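Local coordinates for protection of telomeres protein poz1 (Schizosaccharomyces pombe, PDB 5WE0), which binds telomeric DNA and negatively regulates telomerase and telomere length, at residues A[29-32]-A[33-37]; A[153-156]-A[157-161]; A[168-171]-A[172-176]; A[217-220]-A[221-225]. One frame throughout, in Å; residues are numbered along the deposited sequence.

Contact 1 (A[29-32]-A[33-37])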
# COMPACT_ATOMS: atom_id res chain seq x y z
N GLU A 29 16.87 -12.04 10.32
CA GLU A 29 18.11 -11.55 10.92
C GLU A 29 18.10 -10.04 11.12
O GLU A 29 18.88 -9.52 11.93
CB GLU A 29 19.29 -11.93 10.03
CG GLU A 29 19.16 -13.31 9.38
CD GLU A 29 18.55 -13.22 7.98
OE1 GLU A 29 17.58 -13.98 7.70
OE2 GLU A 29 19.03 -12.39 7.16
N GLU A 30 17.27 -9.32 10.37
CA GLU A 30 17.14 -7.87 10.53
C GLU A 30 15.97 -7.49 11.43
O GLU A 30 15.79 -6.30 11.72
CB GLU A 30 16.97 -7.20 9.17
CG GLU A 30 18.05 -7.56 8.18
CD GLU A 30 17.69 -7.20 6.74
OE1 GLU A 30 16.69 -6.47 6.52
OE2 GLU A 30 18.39 -7.68 5.82
N SER A 31 15.18 -8.47 11.84
CA SER A 31 13.93 -8.22 12.54
C SER A 31 14.12 -7.39 13.82
O SER A 31 13.35 -6.47 14.10
CB SER A 31 13.24 -9.55 12.85
OG SER A 31 12.15 -9.32 13.69
N SER A 32 15.15 -7.70 14.61
CA SER A 32 15.30 -7.00 15.89
C SER A 32 15.66 -5.53 15.69
O SER A 32 15.09 -4.65 16.34
CB SER A 32 16.34 -7.72 16.75
OG SER A 32 17.66 -7.25 16.47
N ILE A 33 16.60 -5.23 14.78
CA ILE A 33 16.98 -3.83 14.57
C ILE A 33 15.84 -3.05 13.92
O ILE A 33 15.47 -1.96 14.38
CB ILE A 33 18.29 -3.76 13.75
CG1 ILE A 33 18.81 -2.32 13.58
CG2 ILE A 33 18.17 -4.46 12.40
CD1 ILE A 33 19.21 -1.63 14.86
N VAL A 34 15.21 -3.61 12.88
CA VAL A 34 14.10 -2.93 12.22
C VAL A 34 12.97 -2.65 13.21
O VAL A 34 12.47 -1.52 13.31
CB VAL A 34 13.61 -3.75 11.00
CG1 VAL A 34 12.20 -3.34 10.57
CG2 VAL A 34 14.61 -3.61 9.82
N ASN A 35 12.56 -3.67 13.97
CA ASN A 35 11.47 -3.52 14.94
C ASN A 35 11.80 -2.49 16.02
O ASN A 35 10.95 -1.68 16.40
CB ASN A 35 11.14 -4.87 15.57
CG ASN A 35 10.27 -5.74 14.66
OD1 ASN A 35 9.24 -5.30 14.15
ND2 ASN A 35 10.67 -6.99 14.47
N ALA A 36 13.03 -2.55 16.56
CA ALA A 36 13.44 -1.58 17.56
C ALA A 36 13.41 -0.16 17.00
O ALA A 36 13.06 0.79 17.71
CB ALA A 36 14.84 -1.93 18.09
N CYS A 37 13.82 0.01 15.73
CA CYS A 37 13.75 1.33 15.09
C CYS A 37 12.30 1.80 14.94
O CYS A 37 11.98 2.95 15.27
CB CYS A 37 14.43 1.30 13.72
SG CYS A 37 16.24 1.20 13.76
O HOH W 1 18.53 -7.56 13.67
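The flat carboxamide of Asn35 brings its ND2 end to Ser31, while side chains outside this turn, Met26 and an aromatic residue of the chain of another protein, pack against Asn35. ND2 lies 2.8 Å from Ser31 O, but the N-H is bent to 115° and the bond is weak. With CG beside its own backbone N (chi1 -79°), the amide is folded back over the preceding turn. The hydroxyl of Ser31 is anti to its own backbone N, which puts OG 2.9 Å from Asn35 ND2. Both Ser31 OG and Asn35 ND2 are hydrogen-bonded to acidic side-chain groups of that other protein, which suits two small polar residues one turn apart. This is the first part of helix 31-43, where i to i+4 backbone bonds set in: Val34 N to Glu30 O at 3.0 Å, Asn35 N to Ser31 O at 2.9 Å and Ala36 N to Ser32 O. A water bridges the start of the turn, donating to Glu29 O and accepting from Ile33 N. Val34, buried, sets its CG2 3.5 Å from Glu30 O, while Ile33 brings its own CG2 to that oxygen at 3.1 Å. An alanine at Asn35 would keep the backbone bond but would probably leave the acidic side chain of the other protein without the amide N-H donor.

Contact 2 (A[153-156]-A[157-161])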
# COMPACT_ATOMS: atom_id res chain seq x y z
N ALA A 153 -13.19 -6.14 -0.13
CA ALA A 153 -14.62 -6.39 -0.19
C ALA A 153 -14.92 -7.89 -0.24
O ALA A 153 -15.79 -8.37 0.49
CB ALA A 153 -15.23 -5.69 -1.41
N PHE A 154 -14.19 -8.64 -1.07
CA PHE A 154 -14.35 -10.10 -1.11
C PHE A 154 -14.19 -10.72 0.27
O PHE A 154 -14.97 -11.60 0.67
CB PHE A 154 -13.33 -10.71 -2.06
CG PHE A 154 -13.61 -10.45 -3.50
CD1 PHE A 154 -14.83 -9.97 -3.92
CD2 PHE A 154 -12.62 -10.70 -4.45
CE1 PHE A 154 -15.07 -9.72 -5.26
CE2 PHE A 154 -12.85 -10.47 -5.80
CZ PHE A 154 -14.09 -9.98 -6.20
N HIS A 155 -13.16 -10.31 1.02
CA HIS A 155 -12.94 -10.89 2.34
C HIS A 155 -14.12 -10.61 3.27
O HIS A 155 -14.59 -11.52 3.97
CB HIS A 155 -11.65 -10.33 2.94
CG HIS A 155 -11.30 -10.89 4.28
ND1 HIS A 155 -11.70 -10.29 5.46
CD2 HIS A 155 -10.57 -11.97 4.64
CE1 HIS A 155 -11.24 -10.99 6.49
NE2 HIS A 155 -10.55 -12.01 6.01
N PHE A 156 -14.63 -9.37 3.27
CA PHE A 156 -15.84 -9.03 4.05
C PHE A 156 -17.00 -9.96 3.69
O PHE A 156 -17.66 -10.52 4.57
CB PHE A 156 -16.28 -7.59 3.77
CG PHE A 156 -15.63 -6.55 4.65
CD1 PHE A 156 -15.81 -6.55 6.02
CD2 PHE A 156 -14.87 -5.52 4.08
CE1 PHE A 156 -15.24 -5.56 6.81
CE2 PHE A 156 -14.29 -4.52 4.88
CZ PHE A 156 -14.47 -4.55 6.23
N LEU A 157 -17.25 -10.14 2.38
CA LEU A 157 -18.38 -10.93 1.90
C LEU A 157 -18.23 -12.43 2.20
O LEU A 157 -19.22 -13.16 2.07
CB LEU A 157 -18.54 -10.76 0.40
CG LEU A 157 -18.94 -9.38 -0.10
CD1 LEU A 157 -18.74 -9.28 -1.61
CD2 LEU A 157 -20.37 -9.07 0.30
N GLU A 158 -17.03 -12.90 2.50
CA GLU A 158 -16.77 -14.31 2.76
C GLU A 158 -16.88 -14.70 4.23
O GLU A 158 -16.59 -15.85 4.58
CB GLU A 158 -15.39 -14.68 2.23
CG GLU A 158 -15.34 -14.79 0.71
CD GLU A 158 -14.09 -15.52 0.20
OE1 GLU A 158 -12.96 -15.06 0.48
OE2 GLU A 158 -14.25 -16.56 -0.48
N GLN A 159 -17.23 -13.76 5.10
CA GLN A 159 -17.42 -14.05 6.51
C GLN A 159 -18.90 -14.25 6.82
O GLN A 159 -19.78 -13.79 6.10
CB GLN A 159 -16.84 -12.92 7.38
CG GLN A 159 -15.48 -12.36 6.96
CD GLN A 159 -14.36 -13.40 7.02
OE1 GLN A 159 -14.12 -14.00 8.07
NE2 GLN A 159 -13.65 -13.58 5.91
N GLU A 160 -19.17 -14.97 7.91
CA GLU A 160 -20.55 -15.23 8.32
C GLU A 160 -20.66 -15.25 9.86
O GLU A 160 -20.09 -16.12 10.53
CB GLU A 160 -21.07 -16.54 7.72
CG GLU A 160 -22.43 -16.95 8.28
CD GLU A 160 -23.58 -16.12 7.74
OE1 GLU A 160 -23.35 -15.09 7.06
OE2 GLU A 160 -24.73 -16.49 8.03
N PRO A 161 -21.36 -14.27 10.42
CA PRO A 161 -22.05 -13.18 9.72
C PRO A 161 -21.11 -12.07 9.19
O PRO A 161 -19.94 -11.99 9.61
CB PRO A 161 -22.98 -12.62 10.79
CG PRO A 161 -22.20 -12.81 12.06
CD PRO A 161 -21.45 -14.12 11.89
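His155 O is the polar focus where helix 130-157 gives way to the following loop, for two donors reach it from opposite faces of its carbonyl plane. Gln159 NE2 donates over 3.0 Å to His155 O in a fairly straight bond (157°), and Glu158 N comes in above the plane at 3.2 Å from the same oxygen. Among the other backbone bonds, Leu157 N to Ala153 O still keeps the regular i to i+4 spacing at 3.0 Å. Beyond it Glu158 N makes a weak bond to Phe154 O, and Gln159 N a weak one to Phe156 O, so the pattern shortens toward i to i+3 as the helix runs out.

The second kind of interaction is amide on ring. Gln159 NE2 sits 3.4 Å above the plane of the His155 imidazole, over its centre, and the two planes are only 21° apart; the amide is nearly parallel to the ring, with NE2 as the atom that touches it. A bend at chi2 (-63°) brings the glutamine chain back over the histidine.

Leu157 and Glu158 lay their carbons on the carbonyls of Ala153 and Phe154; further out Leu157 packs on Phe167 and Leu185, and Glu158 OE1 makes a salt bridge with Lys204. An alanine in place of Gln159 would probably leave one ring face of His155 without its amide cover and His155 O with one donor fewer. Here one amide both supplies a donor to a carbonyl at the helix end and covers the imidazole.

Contact 3 (A[168-171]-A[172-176])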
# COMPACT_ATOMS: atom_id res chain seq x y z
N THR A 168 -19.45 -1.21 5.42
CA THR A 168 -20.00 0.04 4.90
C THR A 168 -18.99 1.18 5.01
O THR A 168 -18.76 1.90 4.04
CB THR A 168 -21.29 0.38 5.64
OG1 THR A 168 -22.31 -0.53 5.22
CG2 THR A 168 -21.71 1.83 5.37
N LYS A 169 -18.40 1.36 6.19
CA LYS A 169 -17.33 2.33 6.38
C LYS A 169 -16.26 2.19 5.30
O LYS A 169 -15.84 3.18 4.69
CB LYS A 169 -16.72 2.14 7.77
CG LYS A 169 -15.68 3.18 8.17
CD LYS A 169 -16.11 4.59 7.77
CE LYS A 169 -15.04 5.62 8.07
NZ LYS A 169 -15.36 6.97 7.53
N PHE A 170 -15.81 0.96 5.05
CA PHE A 170 -14.76 0.74 4.07
C PHE A 170 -15.21 1.16 2.68
O PHE A 170 -14.42 1.73 1.91
CB PHE A 170 -14.33 -0.73 4.04
CG PHE A 170 -13.26 -1.00 3.03
CD1 PHE A 170 -11.93 -0.79 3.34
CD2 PHE A 170 -13.60 -1.40 1.74
CE1 PHE A 170 -10.94 -1.01 2.40
CE2 PHE A 170 -12.63 -1.61 0.81
CZ PHE A 170 -11.29 -1.41 1.13
N LEU A 171 -16.46 0.90 2.33
CA LEU A 171 -16.92 1.21 0.98
C LEU A 171 -17.06 2.71 0.76
O LEU A 171 -16.76 3.22 -0.33
CB LEU A 171 -18.24 0.49 0.70
CG LEU A 171 -18.02 -0.99 0.43
CD1 LEU A 171 -19.36 -1.73 0.31
CD2 LEU A 171 -17.13 -1.20 -0.79
N GLN A 172 -17.50 3.44 1.79
CA GLN A 172 -17.55 4.90 1.71
C GLN A 172 -16.16 5.51 1.54
O GLN A 172 -15.96 6.37 0.69
CB GLN A 172 -18.26 5.45 2.94
CG GLN A 172 -19.53 4.68 3.26
CD GLN A 172 -20.26 5.21 4.47
OE1 GLN A 172 -19.66 5.43 5.53
NE2 GLN A 172 -21.56 5.47 4.32
N ASP A 173 -15.19 5.06 2.34
CA ASP A 173 -13.85 5.64 2.27
C ASP A 173 -13.16 5.30 0.96
O ASP A 173 -12.48 6.15 0.37
CB ASP A 173 -13.00 5.16 3.44
CG ASP A 173 -13.50 5.66 4.77
OD1 ASP A 173 -14.63 6.20 4.84
OD2 ASP A 173 -12.78 5.47 5.77
N TRP A 174 -13.32 4.07 0.46
CA TRP A 174 -12.47 3.58 -0.62
C TRP A 174 -13.21 2.97 -1.79
O TRP A 174 -12.61 2.85 -2.87
CB TRP A 174 -11.48 2.54 -0.08
CG TRP A 174 -10.60 3.11 0.97
CD1 TRP A 174 -10.65 2.84 2.31
CD2 TRP A 174 -9.57 4.08 0.79
NE1 TRP A 174 -9.69 3.59 2.97
CE2 TRP A 174 -9.02 4.35 2.06
CE3 TRP A 174 -9.05 4.74 -0.34
CZ2 TRP A 174 -7.97 5.25 2.23
CZ3 TRP A 174 -8.00 5.63 -0.16
CH2 TRP A 174 -7.48 5.88 1.12
N GLY A 175 -14.48 2.61 -1.65
CA GLY A 175 -15.21 2.05 -2.77
C GLY A 175 -15.60 3.16 -3.72
O GLY A 175 -16.27 4.11 -3.32
N SER A 176 -15.14 3.05 -4.98
CA SER A 176 -15.44 4.05 -6.00
C SER A 176 -16.93 4.35 -6.03
O SER A 176 -17.75 3.48 -6.34
CB SER A 176 -14.96 3.56 -7.37
OG SER A 176 -15.25 4.51 -8.38
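Thr168 meets Gln172 one helical turn on: Gln172 N donates to Thr168 O over 3.0 Å, and the methyl CG2 of Thr168 rests 3.8 Å from Gln172 CD, against the side of the extended glutamine. The threonine hydroxyl turns elsewhere, to His164 O and Gln186.

Lys169 pairs with Asp173 in a salt bridge of 2.9 Å from NZ to OD1, which uses the syn lone pair of OD1. A bend at chi2 (43°) brings the end of the lysine obliquely across to the carboxylate, CE lying near both oxygens, an i to i+4 partnership that suits long and short opposite charges on a side of the helix that is at least partly exposed. The pair adds to the backbone bond from Asp173 N to Lys169 O.

Phe170 O takes the N-H of Trp174, and the two aromatic side chains cross at about a right angle. Their rings meet obliquely: the centroid of the Phe170 ring lies 5.3 Å from that of the five-membered ring of Trp174, with the planes at 44°. Phe170 CE1 approaches Trp174 CD1 at 3.9 Å, while Trp174 CB stands over one face of the phenyl ring, offset toward its rim.

Leu171 O receives Gly175 N at 2.7 Å, from above the carbonyl plane. Gly175 is the first residue to leave helical backbone angles, and a CB there would clash with Leu171 O, so glycine fits this exit.

In the fold, Phe170 and Trp174 are wedged between helices 93-115 and 130-157, with Trp174 NE1 bonded to Ser97 OG, and Leu171 faces helix 179-188.

Contact 4 (A[217-220]-A[221-225])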
# COMPACT_ATOMS: atom_id res chain seq x y z
N SER A 217 3.35 -4.26 -7.90
CA SER A 217 4.81 -4.27 -7.98
C SER A 217 5.31 -3.30 -9.05
O SER A 217 6.25 -2.53 -8.81
CB SER A 217 5.30 -5.68 -8.31
OG SER A 217 6.66 -5.59 -8.68
N ARG A 218 4.71 -3.34 -10.24
CA ARG A 218 5.12 -2.45 -11.31
C ARG A 218 4.82 -1.00 -10.97
O ARG A 218 5.57 -0.11 -11.37
CB ARG A 218 4.45 -2.87 -12.62
CG ARG A 218 5.13 -4.10 -13.23
CD ARG A 218 4.51 -4.47 -14.55
NE ARG A 218 3.25 -5.17 -14.41
CZ ARG A 218 2.23 -5.00 -15.23
NH1 ARG A 218 2.34 -4.15 -16.24
NH2 ARG A 218 1.10 -5.68 -15.07
N TYR A 219 3.74 -0.74 -10.23
CA TYR A 219 3.48 0.62 -9.78
C TYR A 219 4.59 1.11 -8.87
O TYR A 219 5.03 2.26 -8.97
CB TYR A 219 2.12 0.72 -9.06
CG TYR A 219 1.98 2.08 -8.45
CD1 TYR A 219 1.76 3.21 -9.26
CD2 TYR A 219 2.15 2.27 -7.09
CE1 TYR A 219 1.68 4.48 -8.71
CE2 TYR A 219 2.08 3.52 -6.52
CZ TYR A 219 1.85 4.62 -7.33
OH TYR A 219 1.80 5.86 -6.74
N ILE A 220 5.03 0.28 -7.93
CA ILE A 220 6.07 0.68 -6.99
C ILE A 220 7.38 0.92 -7.72
O ILE A 220 8.10 1.89 -7.43
CB ILE A 220 6.21 -0.37 -5.87
CG1 ILE A 220 4.94 -0.40 -4.99
CG2 ILE A 220 7.47 -0.10 -5.02
CD1 ILE A 220 4.66 0.92 -4.20
N GLN A 221 7.72 0.05 -8.67
CA GLN A 221 8.98 0.18 -9.40
C GLN A 221 8.96 1.40 -10.32
O GLN A 221 9.97 2.12 -10.45
CB GLN A 221 9.26 -1.10 -10.20
CG GLN A 221 9.58 -2.35 -9.33
CD GLN A 221 10.76 -2.13 -8.35
OE1 GLN A 221 10.57 -1.87 -7.15
NE2 GLN A 221 11.99 -2.24 -8.87
N CYS A 222 7.82 1.63 -10.98
CA CYS A 222 7.64 2.82 -11.80
C CYS A 222 7.81 4.08 -10.97
O CYS A 222 8.57 4.99 -11.35
CB CYS A 222 6.24 2.79 -12.43
SG CYS A 222 5.90 4.13 -13.62
N THR A 223 7.17 4.11 -9.80
CA THR A 223 7.27 5.27 -8.91
C THR A 223 8.70 5.49 -8.44
O THR A 223 9.20 6.62 -8.48
CB THR A 223 6.35 5.06 -7.71
OG1 THR A 223 4.99 4.96 -8.15
CG2 THR A 223 6.44 6.23 -6.75
N LYS A 224 9.39 4.41 -8.03
CA LYS A 224 10.79 4.51 -7.59
C LYS A 224 11.66 5.10 -8.69
O LYS A 224 12.50 5.96 -8.42
CB LYS A 224 11.34 3.13 -7.23
CG LYS A 224 10.96 2.55 -5.88
CD LYS A 224 11.79 1.27 -5.65
CE LYS A 224 11.27 0.46 -4.48
NZ LYS A 224 11.69 -0.96 -4.54
N LEU A 225 11.50 4.61 -9.91
CA LEU A 225 12.30 5.10 -11.03
C LEU A 225 12.06 6.60 -11.27
O LEU A 225 13.01 7.37 -11.31
CB LEU A 225 11.99 4.28 -12.29
CG LEU A 225 12.80 4.64 -13.53
CD1 LEU A 225 14.22 4.28 -13.25
CD2 LEU A 225 12.33 3.90 -14.77
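Tyr219 O is gripped by two donors of Thr223, reaching it from opposite faces of its carbonyl plane: the backbone N at 2.9 Å and the hydroxyl OG1 at 2.8 Å. Thr223 OG1 also lies 3.2 Å above one face of the Tyr219 ring, displaced toward the rim beside CZ and CE1. Because its proton goes to the carbonyl, the hydroxyl is satisfied in a buried setting. Tyr219 can hold its ring there because CG is anti to the backbone N (chi1 172°), and its own OH is bonded to Glu107.

On another side of the helix, Lys224 CE packs on Ile220 CG2 at 3.9 Å. Lys224 NZ donates to Gln221 OE1 at 3.0 Å, in the plane of the amide carbonyl, and also pairs with Glu62. A buried ammonium is thereby met by both a charge and a dipole. Gln221 NE2 is hydrogen-bonded to Glu21 O. Arg218 forms a salt bridge to an acidic side chain of another protein's chain, where an aromatic group packs on Cys222.

A threonine hydroxyl folded back onto the carbonyl four residues earlier is a familiar arrangement inside helical bundles; here helix 209-230 packs on helices 54-64, 93-115 and 130-157.

In the fold
Contacts 1 to 4 are all local, between neighbours along the chain on or at the end of a helix, yet they differ with depth. Contact 4 is the buried one, its centre about 11 Å from the chain's centre, and its polar groups are met by other parts of the chain and by another protein as well as by their own helix; contact 1, at the surface about 21 Å out, turns small polar side chains toward another protein. Contacts 2 and 3, partly buried, sit on consecutive helices and touch, with Phe156 CE2 3.9 Å from Phe170 CB. Both mark helix ends, but contact 2 closes with a glutamine amide and contact 3 with a glycine.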